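Local coordinates for spectinomycin phosphotransferase (Legionella pneumophila, PDB 3I1A), which phosphorylates the antibiotic spectinomycin, a modification that confers resistance, and probably does so with a nucleotide and magnesium held in a protein-kinase-like fold, at residues 280-285 against 325-330; 238-243 against 275-280; 172-177 against 308-313; 213-218 against 251-256. All coordinates share one frame; numbering follows the deposited sequence. Where two conformers were deposited one is given.

How the contacts relate
Contacts 2, 3 and 4 are buried, whereas contact 1 is only partly so and lies near the C-terminal end of the model. Contacts 1 and 2 use successive turns of helix 274-297, share Tyr280 and touch through Glu330 and Ser278. Contact 4 lies nearest the middle of the fold, its centre about 11 Å from that of the chain, and joins two loops beside the nucleotide and magnesium site. Contact 3 lies farthest out, about 23 Å between the same centres, between two peripheral helices. The chemistry follows these places: a directed hydrogen bond with CH-pi packing in contact 1, an arginine laid over a tyrosine in contact 2, a cluster of phenylalanines and an alanine in contact 3, and an indole against loop backbone in contact 4.

Contact 1: residues 280-285 against 325-330; sequences YRHERI and IAFATE
Arg281 and Thr329 make the one hydrogen bond between these helix segments, from NH1 to OG1 over 2.7 Å, with the oxygen in the guanidinium plane. The arginine chain, extended from CG to NE, crosses the threonine at about a right angle, and CG2 of Ile325 lies over one guanidinium face. Beside this polar link, His282 lays a ring face on Ala326, whose CB stands 3.9 Å from the ring centroid, almost on the normal. The same methyl also meets CD1 of Ile285 at 4.0 Å. NE2 of His282 approaches the edge of the Phe327 ring at CD1 (3.7 Å), and CE1 of His282 comes within 3.0 Å of Ala326 O.

A second shell sets these groups. Thr329 OG1 gives its own proton to Ile325 O over 2.8 Å, Arg281 NE is bound to Met244 O, and His282 ND1 is bound to Ser278 O. The hydroxyl therefore acts as acceptor from the arginine and donor to its own helix, which fixes its rotation. The roughly antiparallel segments of helices 274-297 and 322-329 thus combine one directional bond with apolar contact through the Ala326 methyl, where the CA atoms of Arg281 and Ala326 come within 5.4 Å.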
loop_
_atom_site.group_PDB
_atom_site.type_symbol
_atom_site.label_atom_id
_atom_site.label_comp_id
_atom_site.label_asym_id
_atom_site.label_seq_id
_atom_site.Cartn_x
_atom_site.Cartn_y
_atom_site.Cartn_z
ATOM N N TYR A 280 4.219 14.882 -1.784
ATOM C CA TYR A 280 4.062 13.467 -1.476
ATOM C C TYR A 280 5.313 12.639 -1.712
ATOM O O TYR A 280 5.620 11.769 -0.911
ATOM C CB TYR A 280 2.891 12.864 -2.259
ATOM C CG TYR A 280 1.557 13.116 -1.596
ATOM C CD1 TYR A 280 1.307 12.649 -0.305
ATOM C CD2 TYR A 280 0.540 13.813 -2.256
ATOM C CE1 TYR A 280 0.084 12.863 0.311
ATOM C CE2 TYR A 280 -0.680 14.026 -1.656
ATOM C CZ TYR A 280 -0.913 13.549 -0.372
ATOM O OH TYR A 280 -2.144 13.700 0.239
ATOM N N ARG A 281 6.039 12.903 -2.795
ATOM C CA ARG A 281 7.256 12.132 -3.073
ATOM C C ARG A 281 8.304 12.372 -2.000
ATOM O O ARG A 281 9.009 11.438 -1.618
ATOM C CB ARG A 281 7.828 12.483 -4.435
ATOM C CG ARG A 281 6.938 12.018 -5.556
ATOM C CD ARG A 281 7.563 12.324 -6.900
ATOM N NE ARG A 281 6.812 11.656 -7.956
ATOM C CZ ARG A 281 6.960 11.905 -9.250
ATOM N NH1 ARG A 281 7.834 12.814 -9.667
ATOM N NH2 ARG A 281 6.222 11.238 -10.134
ATOM N N HIS A 282 8.420 13.604 -1.506
ATOM C CA HIS A 282 9.387 13.859 -0.438
ATOM C C HIS A 282 8.877 13.289 0.882
ATOM O O HIS A 282 9.619 12.627 1.605
ATOM C CB HIS A 282 9.658 15.377 -0.276
ATOM C CG HIS A 282 10.494 15.975 -1.376
ATOM N ND1 HIS A 282 10.004 16.221 -2.641
ATOM C CD2 HIS A 282 11.798 16.337 -1.403
ATOM C CE1 HIS A 282 10.969 16.709 -3.400
ATOM N NE2 HIS A 282 12.070 16.790 -2.674
ATOM N N GLU A 283 7.606 13.525 1.197
ATOM C CA GLU A 283 7.033 13.053 2.454
ATOM C C GLU A 283 6.985 11.534 2.591
ATOM O O GLU A 283 7.178 10.998 3.680
ATOM C CB GLU A 283 5.625 13.640 2.632
ATOM C CG GLU A 283 4.845 13.122 3.834
ATOM C CD GLU A 283 5.457 13.441 5.196
ATOM O OE1 GLU A 283 6.277 14.380 5.311
ATOM O OE2 GLU A 283 5.091 12.749 6.166
ATOM N N ARG A 284 6.717 10.818 1.501
ATOM C CA ARG A 284 6.695 9.365 1.623
ATOM C C ARG A 284 8.094 8.861 2.003
ATOM O O ARG A 284 8.214 7.903 2.765
ATOM C CB ARG A 284 6.264 8.704 0.320
ATOM C CG ARG A 284 5.934 7.222 0.501
ATOM C CD ARG A 284 5.447 6.608 -0.824
ATOM N NE ARG A 284 5.098 5.201 -0.640
ATOM C CZ ARG A 284 5.971 4.198 -0.704
ATOM N NH1 ARG A 284 7.260 4.443 -0.962
ATOM N NH2 ARG A 284 5.556 2.952 -0.479
ATOM N N ILE A 285 9.140 9.505 1.480
ATOM C CA ILE A 285 10.514 9.082 1.821
ATOM C C ILE A 285 10.792 9.420 3.290
ATOM O O ILE A 285 11.407 8.634 4.023
ATOM C CB ILE A 285 11.554 9.742 0.887
ATOM C CG1 ILE A 285 11.265 9.319 -0.554
ATOM C CG2 ILE A 285 12.972 9.322 1.265
ATOM C CD1 ILE A 285 12.040 10.070 -1.616
ATOM N N ILE A 325 14.554 11.053 -7.834
ATOM C CA ILE A 325 13.334 11.432 -8.544
ATOM C C ILE A 325 12.562 12.526 -7.782
ATOM O O ILE A 325 12.011 13.447 -8.393
ATOM C CB ILE A 325 12.439 10.194 -8.763
ATOM C CG1 ILE A 325 13.099 9.265 -9.793
ATOM C CG2 ILE A 325 11.044 10.617 -9.231
ATOM C CD1 ILE A 325 12.402 7.950 -9.945
ATOM N N ALA A 326 12.531 12.444 -6.456
ATOM C CA ALA A 326 11.842 13.461 -5.654
ATOM C C ALA A 326 12.522 14.819 -5.878
ATOM O O ALA A 326 11.855 15.825 -6.162
ATOM C CB ALA A 326 11.880 13.087 -4.170
ATOM N N PHE A 327 13.847 14.850 -5.762
ATOM C CA PHE A 327 14.596 16.090 -5.960
ATOM C C PHE A 327 14.376 16.646 -7.357
ATOM O O PHE A 327 14.268 17.859 -7.547
ATOM C CB PHE A 327 16.094 15.860 -5.740
ATOM C CG PHE A 327 16.461 15.549 -4.322
ATOM C CD1 PHE A 327 15.535 15.658 -3.296
ATOM C CD2 PHE A 327 17.765 15.169 -4.009
ATOM C CE1 PHE A 327 15.900 15.396 -1.979
ATOM C CE2 PHE A 327 18.132 14.908 -2.697
ATOM C CZ PHE A 327 17.207 15.021 -1.685
ATOM N N ALA A 328 14.338 15.760 -8.343
ATOM C CA ALA A 328 14.108 16.191 -9.712
ATOM C C ALA A 328 12.698 16.775 -9.879
ATOM O O ALA A 328 12.450 17.547 -10.806
ATOM C CB ALA A 328 14.300 15.027 -10.658
ATOM N N THR A 329 11.778 16.413 -8.993
ATOM C CA THR A 329 10.400 16.916 -9.082
ATOM C C THR A 329 10.304 18.344 -8.574
ATOM O O THR A 329 9.519 19.144 -9.083
ATOM C CB THR A 329 9.415 16.059 -8.252
ATOM O OG1 THR A 329 9.550 14.688 -8.631
ATOM C CG2 THR A 329 7.967 16.499 -8.509
ATOM N N GLU A 330 11.102 18.655 -7.559
ATOM C CA GLU A 330 11.102 19.989 -6.979
ATOM C C GLU A 330 11.884 20.959 -7.849
ATOM O O GLU A 330 11.404 22.056 -8.152
ATOM C CB GLU A 330 11.704 19.954 -5.572
ATOM C CG GLU A 330 11.602 21.275 -4.834
ATOM C CD GLU A 330 10.166 21.724 -4.635
ATOM O OE1 GLU A 330 9.242 21.032 -5.130
ATOM O OE2 GLU A 330 9.960 22.767 -3.976
#

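Contact 2: residues 238-243 against 275-280; sequences PKERDL and TILSYY
In the C-terminal lobe of this kinase-like fold, Arg241 of the short helix 240-243 lies across Tyr280 of the long helix 274-297. Backbone as well as side chain lies on the ring: Arg241 CA sits over one face of the phenol, 3.7 Å from its centroid, in a CH-pi contact. CG is anti to the backbone N (chi1 162°), and the chain then bends at chi2 and chi3, folding back over the ring. The guanidinium ends with Tyr280 CD1 over its centre, 3.6 Å from Arg241 CZ, the two planes 28° apart. A water links the pair on one side, giving a hydrogen bond to Tyr280 O and taking a weak one from Arg241 NH2. On the opposite ring face lies CD2 of Tyr279.

Apolar contacts continue toward the start of helix 274-297. Ile276 CG2 meets Glu240 CB at 3.7 Å and Pro238 CB at 4.0 Å, while Leu277 CD1 reaches Leu243 CB at 3.9 Å. The phenol oxygen, close to Pro238 CD, is hydrogen-bonded to Glu144. The contact thus packs helix 274-297 against the short helix whose Asp242 binds the backbone nitrogens of His210 and Ser211, reminiscent of the helix aspartate that holds the catalytic loop in protein kinases.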
loop_
_atom_site.group_PDB
_atom_site.type_symbol
_atom_site.label_atom_id
_atom_site.label_comp_id
_atom_site.label_asym_id
_atom_site.label_seq_id
_atom_site.Cartn_x
_atom_site.Cartn_y
_atom_site.Cartn_z
ATOM N N PRO A 238 -5.842 14.607 -2.032
ATOM C CA PRO A 238 -5.678 15.134 -3.391
ATOM C C PRO A 238 -5.235 13.950 -4.252
ATOM O O PRO A 238 -4.513 13.073 -3.770
ATOM C CB PRO A 238 -4.539 16.137 -3.237
ATOM C CG PRO A 238 -4.741 16.646 -1.835
ATOM C CD PRO A 238 -5.006 15.350 -1.075
ATOM N N LYS A 239 -5.646 13.940 -5.517
ATOM C CA LYS A 239 -5.314 12.855 -6.429
ATOM C C LYS A 239 -3.821 12.585 -6.506
ATOM O O LYS A 239 -3.415 11.459 -6.819
ATOM C CB LYS A 239 -5.844 13.165 -7.840
ATOM C CG LYS A 239 -5.232 14.409 -8.518
ATOM C CD LYS A 239 -5.817 14.577 -9.937
ATOM C CE LYS A 239 -5.112 15.698 -10.726
ATOM N NZ LYS A 239 -5.226 17.054 -10.109
ATOM N N GLU A 240 -3.011 13.611 -6.236
ATOM C CA GLU A 240 -1.568 13.467 -6.295
ATOM C C GLU A 240 -1.022 12.439 -5.288
ATOM O O GLU A 240 0.094 11.942 -5.449
ATOM C CB GLU A 240 -0.906 14.850 -6.131
ATOM C CG GLU A 240 -1.111 15.799 -7.348
ATOM C CD GLU A 240 -2.515 16.388 -7.480
ATOM O OE1 GLU A 240 -3.316 16.351 -6.515
ATOM O OE2 GLU A 240 -2.819 16.914 -8.569
ATOM N N ARG A 241 -1.814 12.118 -4.270
ATOM C CA ARG A 241 -1.447 11.084 -3.289
ATOM C C ARG A 241 -1.159 9.778 -4.049
ATOM O O ARG A 241 -0.267 8.991 -3.671
ATOM C CB ARG A 241 -2.614 10.862 -2.342
ATOM C CG ARG A 241 -2.571 9.562 -1.550
ATOM C CD ARG A 241 -1.556 9.619 -0.428
ATOM N NE ARG A 241 -0.217 9.284 -0.914
ATOM C CZ ARG A 241 0.820 9.124 -0.108
ATOM N NH1 ARG A 241 0.659 9.268 1.207
ATOM N NH2 ARG A 241 2.018 8.838 -0.616
ATOM N N ASP A 242 -1.950 9.518 -5.087
ATOM C CA ASP A 242 -1.729 8.336 -5.905
ATOM C C ASP A 242 -0.862 8.623 -7.141
ATOM O O ASP A 242 -0.013 7.802 -7.533
ATOM C CB ASP A 242 -3.063 7.727 -6.387
ATOM C CG ASP A 242 -3.816 7.020 -5.283
ATOM O OD1 ASP A 242 -3.212 6.735 -4.226
ATOM O OD2 ASP A 242 -5.008 6.724 -5.488
ATOM N N LEU A 243 -1.047 9.781 -7.764
ATOM C CA LEU A 243 -0.285 10.065 -8.972
ATOM C C LEU A 243 1.231 10.133 -8.771
ATOM O O LEU A 243 1.983 9.904 -9.715
ATOM C CB LEU A 243 -0.802 11.356 -9.645
ATOM C CG LEU A 243 -2.253 11.220 -10.138
ATOM C CD1 LEU A 243 -2.717 12.515 -10.886
ATOM C CD2 LEU A 243 -2.359 10.008 -11.060
ATOM N N THR A 275 3.057 20.974 -6.850
ATOM C CA THR A 275 3.476 21.223 -5.486
ATOM C C THR A 275 3.006 20.060 -4.616
ATOM O O THR A 275 3.743 19.569 -3.765
ATOM C CB THR A 275 2.886 22.536 -4.953
ATOM O OG1 THR A 275 3.340 23.626 -5.781
ATOM C CG2 THR A 275 3.302 22.763 -3.534
ATOM N N ILE A 276 1.777 19.615 -4.830
ATOM C CA ILE A 276 1.294 18.503 -4.036
ATOM C C ILE A 276 1.994 17.208 -4.459
ATOM O O ILE A 276 2.303 16.368 -3.620
ATOM C CB ILE A 276 -0.235 18.324 -4.144
ATOM C CG1 ILE A 276 -0.941 19.614 -3.700
ATOM C CG2 ILE A 276 -0.685 17.173 -3.207
ATOM C CD1 ILE A 276 -2.474 19.559 -3.863
ATOM N N LEU A 277 2.270 17.056 -5.749
ATOM C CA LEU A 277 2.949 15.841 -6.215
ATOM C C LEU A 277 4.366 15.773 -5.609
ATOM O O LEU A 277 4.810 14.715 -5.157
ATOM C CB LEU A 277 3.059 15.826 -7.747
ATOM C CG LEU A 277 3.461 14.485 -8.381
ATOM C CD1 LEU A 277 2.255 13.559 -8.468
ATOM C CD2 LEU A 277 3.977 14.736 -9.803
ATOM N N SER A 278 5.067 16.904 -5.594
ATOM C CA SER A 278 6.421 16.927 -5.031
ATOM C C SER A 278 6.367 16.717 -3.511
ATOM O O SER A 278 7.231 16.054 -2.934
ATOM C CB SER A 278 7.120 18.247 -5.350
ATOM O OG SER A 278 8.461 18.224 -4.859
ATOM N N TYR A 279 5.350 17.279 -2.866
ATOM C CA TYR A 279 5.183 17.103 -1.425
ATOM C C TYR A 279 5.080 15.610 -1.073
ATOM O O TYR A 279 5.744 15.123 -0.151
ATOM C CB TYR A 279 3.906 17.783 -0.932
ATOM C CG TYR A 279 3.536 17.350 0.473
ATOM C CD1 TYR A 279 4.267 17.797 1.571
ATOM C CD2 TYR A 279 2.511 16.420 0.695
ATOM C CE1 TYR A 279 3.988 17.330 2.853
ATOM C CE2 TYR A 279 2.227 15.939 1.976
ATOM C CZ TYR A 279 2.974 16.406 3.049
ATOM O OH TYR A 279 2.685 15.950 4.300
ATOM N N TYR A 280 4.219 14.882 -1.784
ATOM C CA TYR A 280 4.062 13.467 -1.476
ATOM C C TYR A 280 5.313 12.639 -1.712
ATOM O O TYR A 280 5.620 11.769 -0.911
ATOM C CB TYR A 280 2.891 12.864 -2.259
ATOM C CG TYR A 280 1.557 13.116 -1.596
ATOM C CD1 TYR A 280 1.307 12.649 -0.305
ATOM C CD2 TYR A 280 0.540 13.813 -2.256
ATOM C CE1 TYR A 280 0.084 12.863 0.311
ATOM C CE2 TYR A 280 -0.680 14.026 -1.656
ATOM C CZ TYR A 280 -0.913 13.549 -0.372
ATOM O OH TYR A 280 -2.144 13.700 0.239
HETATM O O HOH W 1 3.686 10.372 1.165
#

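Contact 3: residues 172-177 against 308-313; sequences AAFKSF and ESFKYF
Phe174 and Phe313 each hold CG anti to the backbone N, with chi1 172° and -169°, which puts CG of each on the way to the interface between two nearly parallel helix segments. There the rings form a T-shaped pair: the edge of Phe174 points at the face of Phe313, centroids 5.0 Å apart and planes at 86°. CE1 of Phe174 makes the closest approach, 3.5 Å from Phe313 CE1, offset toward the rim of that face. Phe177, one turn on, also reaches Phe313, and Phe177 CD2 lies 4.0 Å from Phe313 CE2. Phe310 sets the tip of its ring against the opposing helix: Phe310 CE2 is 3.5 Å from Ala173 CB, while CZ touches Ala173 O and CE1 touches Phe174 CA.

These rings span the 11.2 Å between the segment axes. Helix 274-297 adds Leu296 against Phe174 and Ile289 against Phe313, and Phe317 meets Phe177 edge-to-face, so helices 169-180 and 303-315 are joined beside this third helix.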
loop_
_atom_site.group_PDB
_atom_site.type_symbol
_atom_site.label_atom_id
_atom_site.label_comp_id
_atom_site.label_asym_id
_atom_site.label_seq_id
_atom_site.Cartn_x
_atom_site.Cartn_y
_atom_site.Cartn_z
ATOM N N ALA A 172 25.898 1.504 14.073
ATOM C CA ALA A 172 27.047 2.311 13.657
ATOM C C ALA A 172 27.101 2.487 12.138
ATOM O O ALA A 172 27.452 3.563 11.626
ATOM C CB ALA A 172 28.370 1.674 14.157
ATOM N N ALA A 173 26.774 1.431 11.397
ATOM C CA ALA A 173 26.794 1.500 9.936
ATOM C C ALA A 173 25.710 2.474 9.451
ATOM O O ALA A 173 25.923 3.260 8.513
ATOM C CB ALA A 173 26.567 0.098 9.340
ATOM N N PHE A 174 24.556 2.424 10.108
ATOM C CA PHE A 174 23.436 3.305 9.763
ATOM C C PHE A 174 23.785 4.770 10.032
ATOM O O PHE A 174 23.498 5.638 9.212
ATOM C CB PHE A 174 22.202 2.935 10.579
ATOM C CG PHE A 174 21.067 3.904 10.415
ATOM C CD1 PHE A 174 20.354 3.954 9.214
ATOM C CD2 PHE A 174 20.750 4.801 11.442
ATOM C CE1 PHE A 174 19.341 4.895 9.035
ATOM C CE2 PHE A 174 19.739 5.749 11.280
ATOM C CZ PHE A 174 19.032 5.794 10.067
ATOM N N LYS A 175 24.392 5.046 11.185
ATOM C CA LYS A 175 24.784 6.418 11.493
ATOM C C LYS A 175 25.794 6.956 10.476
ATOM O O LYS A 175 25.723 8.123 10.092
ATOM C CB LYS A 175 25.361 6.500 12.903
ATOM C CG LYS A 175 24.298 6.321 13.993
ATOM C CD LYS A 175 24.897 6.552 15.368
ATOM C CE LYS A 175 23.869 6.352 16.466
ATOM N NZ LYS A 175 24.479 6.611 17.778
ATOM N N SER A 176 26.727 6.102 10.053
ATOM C CA SER A 176 27.731 6.492 9.070
ATOM C C SER A 176 27.060 6.856 7.754
ATOM O O SER A 176 27.396 7.864 7.128
ATOM C CB SER A 176 28.722 5.349 8.822
ATOM O OG SER A 176 29.546 5.131 9.951
ATOM N N PHE A 177 26.106 6.026 7.342
ATOM C CA PHE A 177 25.396 6.246 6.090
ATOM C C PHE A 177 24.546 7.517 6.189
ATOM O O PHE A 177 24.461 8.290 5.240
ATOM C CB PHE A 177 24.475 5.065 5.751
ATOM C CG PHE A 177 23.836 5.184 4.394
ATOM C CD1 PHE A 177 24.514 4.789 3.250
ATOM C CD2 PHE A 177 22.575 5.758 4.259
ATOM C CE1 PHE A 177 23.944 4.966 1.982
ATOM C CE2 PHE A 177 21.999 5.939 3.011
ATOM C CZ PHE A 177 22.683 5.543 1.867
ATOM N N GLU A 308 17.743 -5.991 6.746
ATOM C CA GLU A 308 16.857 -5.775 5.590
ATOM C C GLU A 308 16.393 -4.322 5.556
ATOM O O GLU A 308 16.340 -3.703 4.485
ATOM C CB GLU A 308 15.640 -6.703 5.637
ATOM C CG GLU A 308 16.009 -8.182 5.545
ATOM C CD GLU A 308 14.798 -9.105 5.492
ATOM O OE1 GLU A 308 13.858 -8.933 6.303
ATOM O OE2 GLU A 308 14.805 -10.025 4.644
ATOM N N SER A 309 16.058 -3.782 6.726
ATOM C CA SER A 309 15.632 -2.376 6.815
ATOM C C SER A 309 16.765 -1.472 6.310
ATOM O O SER A 309 16.514 -0.518 5.590
ATOM C CB SER A 309 15.317 -1.996 8.256
ATOM O OG SER A 309 14.211 -2.728 8.745
ATOM N N PHE A 310 18.010 -1.803 6.665
ATOM C CA PHE A 310 19.167 -1.001 6.260
ATOM C C PHE A 310 19.344 -1.017 4.740
ATOM O O PHE A 310 19.585 0.016 4.140
ATOM C CB PHE A 310 20.417 -1.521 6.999
ATOM C CG PHE A 310 21.648 -0.650 6.852
ATOM C CD1 PHE A 310 21.550 0.725 6.651
ATOM C CD2 PHE A 310 22.916 -1.212 6.992
ATOM C CE1 PHE A 310 22.699 1.521 6.595
ATOM C CE2 PHE A 310 24.074 -0.417 6.934
ATOM C CZ PHE A 310 23.964 0.946 6.736
ATOM N N LYS A 311 19.193 -2.183 4.115
ATOM C CA LYS A 311 19.303 -2.286 2.674
ATOM C C LYS A 311 18.196 -1.452 2.018
ATOM O O LYS A 311 18.444 -0.728 1.045
ATOM C CB LYS A 311 19.218 -3.768 2.255
ATOM C CG LYS A 311 20.422 -4.567 2.767
ATOM C CD LYS A 311 20.498 -5.970 2.173
ATOM C CE LYS A 311 21.733 -6.708 2.687
ATOM N NZ LYS A 311 21.901 -8.038 2.011
ATOM N N TYR A 312 16.986 -1.537 2.563
ATOM C CA TYR A 312 15.866 -0.772 2.012
ATOM C C TYR A 312 16.164 0.719 2.119
ATOM O O TYR A 312 16.002 1.476 1.157
ATOM C CB TYR A 312 14.572 -1.070 2.755
ATOM C CG TYR A 312 13.410 -0.272 2.200
ATOM C CD1 TYR A 312 13.001 -0.426 0.870
ATOM C CD2 TYR A 312 12.738 0.656 2.990
ATOM C CE1 TYR A 312 11.944 0.336 0.348
ATOM C CE2 TYR A 312 11.685 1.417 2.480
ATOM C CZ TYR A 312 11.294 1.251 1.165
ATOM O OH TYR A 312 10.226 1.980 0.678
ATOM N N PHE A 313 16.592 1.130 3.303
ATOM C CA PHE A 313 16.933 2.524 3.550
ATOM C C PHE A 313 17.988 3.011 2.542
ATOM O O PHE A 313 17.859 4.095 1.957
ATOM C CB PHE A 313 17.451 2.656 4.991
ATOM C CG PHE A 313 17.598 4.080 5.460
ATOM C CD1 PHE A 313 16.717 4.614 6.406
ATOM C CD2 PHE A 313 18.614 4.881 4.961
ATOM C CE1 PHE A 313 16.860 5.939 6.840
ATOM C CE2 PHE A 313 18.762 6.210 5.392
ATOM C CZ PHE A 313 17.888 6.732 6.324
#

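Contact 4: residues 213-218 against 251-256; sequences IHAGNV and GNVWNK
Trp254 slides its indole under Ala215, with Ala215 CB over the five-membered ring, 3.6 Å from its centroid and 24° off the normal. The methyl is nearest NE1, at 3.3 Å. Farther along the same face, the carbonyl carbon of His214 lies 3.7 Å from CH2, so the indole lies against backbone as much as side chain. Val218 comes in at the edge instead, CG2 in the ring plane and 3.7 Å from CH2. Val253 adds a second contact to the same methyl, its CG2 3.6 Å from Ala215 CB.

The loop 213-218 is held in shape from within. His214 ND1 accepts from Gly216 N over 3.0 Å, tilted out of the imidazole plane, and CG of Asn217 lies over one face of that imidazole. Asn217, a magnesium ligand in another structure of this protein, gives its ND2 to Asp212 O and packs on Asp230, the other metal residue. Ala215 is also bonded through its backbone to Gly108, beside the nucleotide-binding Asn107, and Trp118 meets the indole.

No hydrogen bond crosses between the two loops. Ile213 O has CZ3 of Trp254 as a close neighbour at 3.2 Å. The metal-binding loop therefore rests on this side of the site against an indole surface through dispersion and CH-pi contact, probably at some polar cost, since Ile213 O is buried with no hydrogen-bond partner in the model.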
loop_
_atom_site.group_PDB
_atom_site.type_symbol
_atom_site.label_atom_id
_atom_site.label_comp_id
_atom_site.label_asym_id
_atom_site.label_seq_id
_atom_site.Cartn_x
_atom_site.Cartn_y
_atom_site.Cartn_z
ATOM N N ILE A 213 0.012 3.111 -4.038
ATOM C CA ILE A 213 -0.053 2.371 -5.277
ATOM C C ILE A 213 1.233 2.317 -6.079
ATOM O O ILE A 213 1.380 2.969 -7.114
ATOM C CB ILE A 213 -1.298 2.863 -6.116
ATOM C CG1 ILE A 213 -1.464 2.013 -7.368
ATOM C CG2 ILE A 213 -1.201 4.360 -6.423
ATOM C CD1 ILE A 213 -1.529 0.511 -7.060
ATOM N N HIS A 214 2.177 1.526 -5.552
ATOM C CA HIS A 214 3.461 1.295 -6.200
ATOM C C HIS A 214 3.381 -0.031 -6.959
ATOM O O HIS A 214 2.361 -0.724 -6.891
ATOM C CB HIS A 214 4.607 1.271 -5.171
ATOM C CG HIS A 214 4.423 0.277 -4.075
ATOM N ND1 HIS A 214 4.751 -1.059 -4.211
ATOM C CD2 HIS A 214 3.972 0.430 -2.808
ATOM C CE1 HIS A 214 4.511 -1.679 -3.070
ATOM N NE2 HIS A 214 4.040 -0.800 -2.202
ATOM N N ALA A 215 4.452 -0.372 -7.677
ATOM C CA ALA A 215 4.466 -1.569 -8.518
ATOM C C ALA A 215 4.138 -2.869 -7.823
ATOM O O ALA A 215 3.622 -3.799 -8.453
ATOM C CB ALA A 215 5.802 -1.680 -9.247
ATOM N N GLY A 216 4.434 -2.941 -6.530
ATOM C CA GLY A 216 4.136 -4.144 -5.792
ATOM C C GLY A 216 2.653 -4.359 -5.597
ATOM O O GLY A 216 2.218 -5.472 -5.306
ATOM N N ASN A 217 1.866 -3.296 -5.760
ATOM C CA ASN A 217 0.424 -3.404 -5.581
ATOM C C ASN A 217 -0.409 -3.510 -6.856
ATOM O O ASN A 217 -1.639 -3.349 -6.856
ATOM C CB ASN A 217 -0.058 -2.293 -4.663
ATOM C CG ASN A 217 0.333 -2.571 -3.220
ATOM O OD1 ASN A 217 0.405 -3.735 -2.821
ATOM N ND2 ASN A 217 0.575 -1.533 -2.443
ATOM N N VAL A 218 0.278 -3.779 -7.963
ATOM C CA VAL A 218 -0.425 -4.027 -9.205
ATOM C C VAL A 218 -0.034 -5.445 -9.627
ATOM O O VAL A 218 1.156 -5.749 -9.726
ATOM C CB VAL A 218 -0.013 -3.067 -10.338
ATOM C CG1 VAL A 218 -0.768 -3.452 -11.603
ATOM C CG2 VAL A 218 -0.337 -1.640 -9.973
ATOM N N GLY A 251 10.847 1.208 -5.533
ATOM C CA GLY A 251 11.348 -0.135 -5.818
ATOM C C GLY A 251 12.251 -0.190 -7.035
ATOM O O GLY A 251 12.513 -1.268 -7.581
ATOM N N ASN A 252 12.729 0.976 -7.455
ATOM C CA ASN A 252 13.598 1.125 -8.609
ATOM C C ASN A 252 12.963 0.693 -9.934
ATOM O O ASN A 252 13.638 0.202 -10.841
ATOM C CB ASN A 252 14.928 0.401 -8.392
ATOM C CG ASN A 252 16.111 1.255 -8.815
ATOM O OD1 ASN A 252 16.780 1.884 -7.981
ATOM N ND2 ASN A 252 16.357 1.315 -10.112
ATOM N N VAL A 253 11.647 0.851 -10.021
ATOM C CA VAL A 253 10.894 0.575 -11.232
ATOM C C VAL A 253 9.906 1.750 -11.248
ATOM O O VAL A 253 9.827 2.482 -10.252
ATOM C CB VAL A 253 10.136 -0.797 -11.176
ATOM C CG1 VAL A 253 11.155 -1.952 -11.131
ATOM C CG2 VAL A 253 9.217 -0.856 -9.961
ATOM N N TRP A 254 9.175 1.922 -12.353
ATOM C CA TRP A 254 8.213 3.025 -12.494
ATOM C C TRP A 254 8.973 4.356 -12.413
ATOM O O TRP A 254 8.625 5.258 -11.649
ATOM C CB TRP A 254 7.150 2.931 -11.382
ATOM C CG TRP A 254 6.164 1.806 -11.546
ATOM C CD1 TRP A 254 6.348 0.613 -12.209
ATOM C CD2 TRP A 254 4.831 1.766 -11.018
ATOM N NE1 TRP A 254 5.202 -0.155 -12.119
ATOM C CE2 TRP A 254 4.259 0.530 -11.398
ATOM C CE3 TRP A 254 4.065 2.660 -10.258
ATOM C CZ2 TRP A 254 2.944 0.164 -11.043
ATOM C CZ3 TRP A 254 2.752 2.299 -9.899
ATOM C CH2 TRP A 254 2.209 1.061 -10.295
ATOM N N ASN A 255 10.011 4.473 -13.233
ATOM C CA ASN A 255 10.851 5.663 -13.265
ATOM C C ASN A 255 11.219 6.037 -14.697
ATOM O O ASN A 255 12.171 6.776 -14.925
ATOM C CB ASN A 255 12.131 5.412 -12.457
ATOM C CG ASN A 255 12.710 4.022 -12.701
ATOM O OD1 ASN A 255 12.586 3.470 -13.792
ATOM N ND2 ASN A 255 13.347 3.455 -11.683
ATOM N N LYS A 256 10.446 5.552 -15.661
ATOM C CA LYS A 256 10.741 5.825 -17.053
ATOM C C LYS A 256 9.701 6.698 -17.747
ATOM O O LYS A 256 8.494 6.524 -17.570
ATOM C CB LYS A 256 10.899 4.499 -17.786
ATOM C CG LYS A 256 11.929 3.594 -17.132
ATOM C CD LYS A 256 11.906 2.203 -17.722
ATOM C CE LYS A 256 13.055 1.397 -17.159
ATOM N NZ LYS A 256 14.346 2.081 -17.447
#